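Local atomic coordinates of 2-nitrobenzoate nitroreductase (Pseudomonas fluorescens, PDB entry 4Z85), a protein that reduces the nitro group of 2-nitrobenzoate, probably with a bound FMN cofactor. Residues A[57-62]-A[85-90]; A[125-130]-A[138-143]. All coordinates share one frame; numbering follows the deposited sequence.

Contact 1. Residues A[57-62]-A[85-90]; sequences FVIAVD and EQFVVN
The interior of the antiparallel beta barrel of the flavin reductase-like domain is where Phe57 and Ile59 of strand 55-62 meet Phe87 and Val89 of strand 86-90. The two strands are not neighbours in the sheet. Their local axes pass 11.1 Å apart and run nearly perpendicular, at 92°. Only side chains bridge the gap, and all four that touch are apolar and buried.

The two phenylalanines reach toward each other tip to tip. CZ of Phe57 comes to 3.5 Å from CE2 of Phe87, and that CE2 lies at the edge of the Phe57 ring, near its plane. The ring centroids are 5.8 Å apart and the planes stand at 79°. The pair is rim to rim, with neither ring over the face of the other, so it is not a T-shaped stack. With CG between the backbone N and the carbonyl carbon (chi1 60°), the Phe57 side chain sets off toward strand 86-90.

Val89 adds a methyl group beside this pair. Val89 CG2 lies 3.8 Å from Phe57 CZ. Ile59 comes from the same strand as Phe57, and its side chain slides past that of Val89 in the opposite direction. Ile59 CD1 is 4.2 Å from Val89 CG2. The approach of Ile59 CD1 to Phe87 CE2 is 4.4 Å, a looser fit than that of the rings.

Other strands close in around the cluster. Cys141 of strand 137-150 touches both phenylalanines, and Ala28 of strand 28-33 touches both Ile59 and Val89. Phe57 also packs on Ile160 of strand 153-165, while Ile59 rests on Tyr44 and Phe47 of strand 39-52.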
loop_
_atom_site.group_PDB
_atom_site.type_symbol
_atom_site.label_atom_id
_atom_site.label_comp_id
_atom_site.label_asym_id
_atom_site.label_seq_id
_atom_site.Cartn_x
_atom_site.Cartn_y
_atom_site.Cartn_z
ATOM N N PHE A 57 4.888 -8.114 6.070
ATOM C CA PHE A 57 3.881 -7.244 5.454
ATOM C C PHE A 57 2.646 -7.184 6.350
ATOM O O PHE A 57 2.495 -7.988 7.273
ATOM C CB PHE A 57 3.487 -7.747 4.054
ATOM C CG PHE A 57 2.912 -9.125 4.069
ATOM C CD1 PHE A 57 1.545 -9.324 4.258
ATOM C CD2 PHE A 57 3.740 -10.232 3.938
ATOM C CE1 PHE A 57 1.010 -10.605 4.304
ATOM C CE2 PHE A 57 3.216 -11.528 3.991
ATOM C CZ PHE A 57 1.849 -11.712 4.166
ATOM N N VAL A 58 1.742 -6.252 6.053
ATOM C CA VAL A 58 0.502 -6.134 6.829
ATOM C C VAL A 58 -0.698 -6.091 5.883
ATOM O O VAL A 58 -0.626 -5.513 4.800
ATOM C CB VAL A 58 0.529 -4.881 7.766
ATOM C CG1 VAL A 58 0.561 -3.551 6.981
ATOM C CG2 VAL A 58 -0.640 -4.910 8.750
ATOM N N ILE A 59 -1.778 -6.766 6.280
ATOM C CA ILE A 59 -3.071 -6.669 5.591
ATOM C C ILE A 59 -4.135 -6.358 6.626
ATOM O O ILE A 59 -4.225 -7.060 7.623
ATOM C CB ILE A 59 -3.452 -7.972 4.881
ATOM C CG1 ILE A 59 -2.360 -8.383 3.889
ATOM C CG2 ILE A 59 -4.791 -7.809 4.179
ATOM C CD1 ILE A 59 -2.538 -9.771 3.325
ATOM N N ALA A 60 -4.942 -5.326 6.409
ATOM C CA ALA A 60 -6.052 -5.071 7.330
ATOM C C ALA A 60 -7.277 -5.845 6.836
ATOM O O ALA A 60 -7.630 -5.750 5.667
ATOM C CB ALA A 60 -6.339 -3.568 7.438
ATOM N N VAL A 61 -7.894 -6.633 7.720
ATOM C CA VAL A 61 -8.950 -7.568 7.346
ATOM C C VAL A 61 -10.164 -7.393 8.261
ATOM O O VAL A 61 -10.018 -7.161 9.453
ATOM C CB VAL A 61 -8.443 -9.031 7.426
ATOM C CG1 VAL A 61 -9.527 -10.002 7.022
ATOM C CG2 VAL A 61 -7.201 -9.223 6.548
ATOM N N ASP A 62 -11.365 -7.494 7.710
ATOM C CA ASP A 62 -12.555 -7.462 8.560
ATOM C C ASP A 62 -12.883 -8.847 9.125
ATOM O O ASP A 62 -12.574 -9.871 8.511
ATOM C CB ASP A 62 -13.740 -6.890 7.785
ATOM C CG ASP A 62 -13.840 -5.380 7.922
ATOM O OD1 ASP A 62 -12.930 -4.786 8.541
ATOM O OD2 ASP A 62 -14.821 -4.787 7.412
ATOM N N GLU A 85 -1.946 -20.689 10.608
ATOM C CA GLU A 85 -0.751 -19.848 10.717
ATOM C C GLU A 85 0.012 -19.808 9.395
ATOM O O GLU A 85 1.222 -19.557 9.360
ATOM C CB GLU A 85 0.144 -20.338 11.860
ATOM C CG GLU A 85 -0.623 -20.400 13.172
ATOM C CD GLU A 85 0.222 -20.862 14.340
ATOM O OE1 GLU A 85 1.464 -20.713 14.282
ATOM O OE2 GLU A 85 -0.369 -21.372 15.317
ATOM N N GLN A 86 -0.721 -20.049 8.310
ATOM C CA GLN A 86 -0.166 -20.051 6.967
ATOM C C GLN A 86 -1.165 -19.462 5.997
ATOM O O GLN A 86 -2.374 -19.588 6.206
ATOM C CB GLN A 86 0.178 -21.463 6.492
ATOM C CG GLN A 86 0.981 -22.318 7.420
ATOM C CD GLN A 86 1.284 -23.662 6.794
ATOM O OE1 GLN A 86 0.600 -24.092 5.863
ATOM N NE2 GLN A 86 2.314 -24.323 7.287
ATOM N N PHE A 87 -0.657 -18.849 4.930
ATOM C CA PHE A 87 -1.520 -18.393 3.834
ATOM C C PHE A 87 -0.683 -17.946 2.654
ATOM O O PHE A 87 0.548 -17.812 2.762
ATOM C CB PHE A 87 -2.463 -17.262 4.280
ATOM C CG PHE A 87 -1.765 -16.038 4.817
ATOM C CD1 PHE A 87 -1.294 -16.006 6.122
ATOM C CD2 PHE A 87 -1.623 -14.899 4.029
ATOM C CE1 PHE A 87 -0.671 -14.875 6.629
ATOM C CE2 PHE A 87 -1.007 -13.764 4.530
ATOM C CZ PHE A 87 -0.525 -13.749 5.829
ATOM N N VAL A 88 -1.345 -17.738 1.516
ATOM C CA VAL A 88 -0.634 -17.267 0.333
ATOM C C VAL A 88 -1.156 -15.910 -0.081
ATOM O O VAL A 88 -2.367 -15.705 -0.149
ATOM C CB VAL A 88 -0.770 -18.225 -0.863
ATOM C CG1 VAL A 88 -0.228 -17.578 -2.158
ATOM C CG2 VAL A 88 -0.045 -19.541 -0.579
ATOM N N VAL A 89 -0.231 -14.993 -0.339
ATOM C CA VAL A 89 -0.598 -13.747 -1.008
ATOM C C VAL A 89 -0.353 -13.896 -2.510
ATOM O O VAL A 89 0.771 -14.012 -2.962
ATOM C CB VAL A 89 0.197 -12.543 -0.455
ATOM C CG1 VAL A 89 -0.111 -11.284 -1.275
ATOM C CG2 VAL A 89 -0.139 -12.316 1.013
ATOM N N ASN A 90 -1.426 -13.896 -3.285
ATOM C CA ASN A 90 -1.328 -13.958 -4.732
ATOM C C ASN A 90 -1.405 -12.556 -5.273
ATOM O O ASN A 90 -2.338 -11.828 -4.934
ATOM C CB ASN A 90 -2.458 -14.788 -5.346
ATOM C CG ASN A 90 -2.498 -16.201 -4.816
ATOM O OD1 ASN A 90 -1.803 -17.078 -5.333
ATOM N ND2 ASN A 90 -3.304 -16.429 -3.785
#

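Contact 2. Residues A[125-130]-A[138-143]; sequences TTIDVP and AWECKL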
loop_
_atom_site.group_PDB
_atom_site.type_symbol
_atom_site.label_atom_id
_atom_site.label_comp_id
_atom_site.label_asym_id
_atom_site.label_seq_id
_atom_site.Cartn_x
_atom_site.Cartn_y
_atom_site.Cartn_z
ATOM N N THR A 125 5.292 -24.827 -1.894
ATOM C CA THR A 125 6.492 -25.589 -1.545
ATOM C C THR A 125 6.770 -25.628 -0.042
ATOM O O THR A 125 7.049 -26.692 0.520
ATOM C CB THR A 125 7.725 -25.011 -2.268
ATOM O OG1 THR A 125 7.557 -25.164 -3.682
ATOM C CG2 THR A 125 8.991 -25.725 -1.841
ATOM N N THR A 126 6.687 -24.473 0.613
ATOM C CA THR A 126 7.062 -24.369 2.017
ATOM C C THR A 126 5.892 -24.444 2.988
ATOM O O THR A 126 6.091 -24.494 4.206
ATOM C CB THR A 126 7.798 -23.056 2.292
ATOM O OG1 THR A 126 6.908 -21.961 2.031
ATOM C CG2 THR A 126 9.031 -22.939 1.408
ATOM N N ILE A 127 4.672 -24.414 2.466
ATOM C CA ILE A 127 3.496 -24.414 3.323
ATOM C C ILE A 127 2.388 -25.241 2.690
ATOM O O ILE A 127 2.512 -25.687 1.551
ATOM C CB ILE A 127 2.961 -22.977 3.593
ATOM C CG1 ILE A 127 2.688 -22.251 2.272
ATOM C CG2 ILE A 127 3.927 -22.175 4.449
ATOM C CD1 ILE A 127 2.023 -20.907 2.462
ATOM N N ASP A 128 1.300 -25.427 3.425
ATOM C CA ASP A 128 0.211 -26.291 2.977
ATOM C C ASP A 128 -0.816 -25.573 2.110
ATOM O O ASP A 128 -1.463 -26.191 1.263
ATOM C CB ASP A 128 -0.491 -26.913 4.183
ATOM C CG ASP A 128 0.409 -27.868 4.951
ATOM O OD1 ASP A 128 1.228 -28.563 4.306
ATOM O OD2 ASP A 128 0.301 -27.910 6.194
ATOM N N VAL A 129 -0.974 -24.272 2.323
ATOM C CA VAL A 129 -1.948 -23.501 1.555
ATOM C C VAL A 129 -1.452 -23.345 0.124
ATOM O O VAL A 129 -0.303 -22.989 -0.101
ATOM C CB VAL A 129 -2.199 -22.110 2.185
ATOM C CG1 VAL A 129 -3.241 -21.329 1.382
ATOM C CG2 VAL A 129 -2.648 -22.259 3.623
ATOM N N PRO A 130 -2.319 -23.640 -0.855
ATOM C CA PRO A 130 -1.954 -23.551 -2.265
ATOM C C PRO A 130 -2.060 -22.125 -2.800
ATOM O O PRO A 130 -2.771 -21.305 -2.217
ATOM C CB PRO A 130 -2.993 -24.443 -2.940
ATOM C CG PRO A 130 -4.197 -24.257 -2.105
ATOM C CD PRO A 130 -3.697 -24.134 -0.682
ATOM N N ALA A 138 3.448 -15.134 -6.297
ATOM C CA ALA A 138 2.779 -15.463 -5.045
ATOM C C ALA A 138 3.776 -15.499 -3.904
ATOM O O ALA A 138 4.910 -15.916 -4.071
ATOM C CB ALA A 138 2.046 -16.801 -5.158
ATOM N N TRP A 139 3.369 -15.011 -2.743
ATOM C CA TRP A 139 4.163 -15.116 -1.532
ATOM C C TRP A 139 3.617 -16.266 -0.693
ATOM O O TRP A 139 2.431 -16.297 -0.364
ATOM C CB TRP A 139 4.105 -13.824 -0.706
ATOM C CG TRP A 139 4.732 -12.608 -1.300
ATOM C CD1 TRP A 139 5.517 -12.530 -2.419
ATOM C CD2 TRP A 139 4.630 -11.276 -0.786
ATOM N NE1 TRP A 139 5.916 -11.228 -2.623
ATOM C CE2 TRP A 139 5.388 -10.442 -1.629
ATOM C CE3 TRP A 139 3.962 -10.705 0.312
ATOM C CZ2 TRP A 139 5.489 -9.064 -1.421
ATOM C CZ3 TRP A 139 4.067 -9.349 0.517
ATOM C CH2 TRP A 139 4.824 -8.538 -0.341
ATOM N N GLU A 140 4.482 -17.224 -0.370
ATOM C CA GLU A 140 4.179 -18.245 0.619
ATOM C C GLU A 140 4.512 -17.668 1.991
ATOM O O GLU A 140 5.680 -17.314 2.265
ATOM C CB GLU A 140 4.980 -19.531 0.338
ATOM C CG GLU A 140 4.737 -20.080 -1.078
ATOM C CD GLU A 140 5.447 -21.404 -1.344
ATOM O OE1 GLU A 140 6.207 -21.862 -0.464
ATOM O OE2 GLU A 140 5.238 -21.976 -2.439
ATOM N N CYS A 141 3.471 -17.570 2.826
ATOM C CA CYS A 141 3.541 -16.824 4.077
ATOM C C CYS A 141 3.161 -17.610 5.311
ATOM O O CYS A 141 2.295 -18.497 5.280
ATOM C CB CYS A 141 2.631 -15.601 4.015
ATOM S SG CYS A 141 2.877 -14.564 2.568
ATOM N N LYS A 142 3.809 -17.232 6.407
ATOM C CA LYS A 142 3.429 -17.680 7.729
ATOM C C LYS A 142 2.941 -16.495 8.535
ATOM O O LYS A 142 3.363 -15.357 8.315
ATOM C CB LYS A 142 4.604 -18.369 8.425
ATOM C CG LYS A 142 5.002 -19.662 7.729
ATOM C CD LYS A 142 6.201 -20.319 8.414
ATOM C CE LYS A 142 6.402 -21.758 7.952
ATOM N NZ LYS A 142 7.584 -22.393 8.634
ATOM N N LEU A 143 2.040 -16.766 9.463
ATOM C CA LEU A 143 1.530 -15.731 10.338
ATOM C C LEU A 143 2.614 -15.259 11.280
ATOM O O LEU A 143 3.227 -16.059 11.979
ATOM C CB LEU A 143 0.328 -16.242 11.140
ATOM C CG LEU A 143 -0.279 -15.203 12.084
ATOM C CD1 LEU A 143 -0.875 -14.035 11.270
ATOM C CD2 LEU A 143 -1.321 -15.813 13.009
#
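Glu140 turns its carboxylate to the loop residues Thr125 and Thr126, which hold it with three hydrogen bonds. The backbone N of Thr125 gives a nearly straight bond to OE2 of Glu140, 2.9 Å long with an angle of 166° at the hydrogen. OE1 takes two bonds. The backbone N of Thr126 reaches Glu140 OE1 at 2.9 Å on the syn side, 28° out of the carboxylate plane. The hydroxyl OG1 of Thr126 donates to the anti lone pair of the same OE1 at 2.6 Å. Chi1 of 63° puts Thr126 OG1 between its backbone N and carbonyl carbon, on the side of Glu140.

Ile127 packs beside this polar grip. Ile127 CD1 lies 3.9 Å from Glu140 CB and 3.7 Å from Cys141 N. The loop, between strands 121-122 and 131-132, is thus fastened to barrel strand 137-150 by two successive backbone N-H groups and one hydroxyl. A glutamine in place of Glu140 would probably leave one of the backbone N-H groups facing an amide nitrogen, without an acceptor.

Farther out, Ile127 also rests on Gln86 and Val88 of strand 86-90, and Thr126 touches Val161 of strand 153-165. His3 of the second subunit packs on Thr125, and its NE2 makes a weak hydrogen bond with Glu140 OE2.

Contact 1 closes before contact 2 opens along the chain, and their centres are about 11 Å apart. Strands 86-90 and 137-150, one from each contact, are neighbours in the barrel sheet. A probable backbone hydrogen bond from Trp139 N to Val89 O joins them. Contact 1 lies nearer the centre of the chain, and contact 2 ties a more exposed loop onto the barrel. Two further bridges connect them: Gln86 OE1 probably accepts from Asp128 N, and Phe57 CE2 packs 3.4 Å from Cys141 SG. Both segment pairs also reach the second subunit, contact 1 through Val58 and Ala60, contact 2 through Thr125, Trp139 and Glu140.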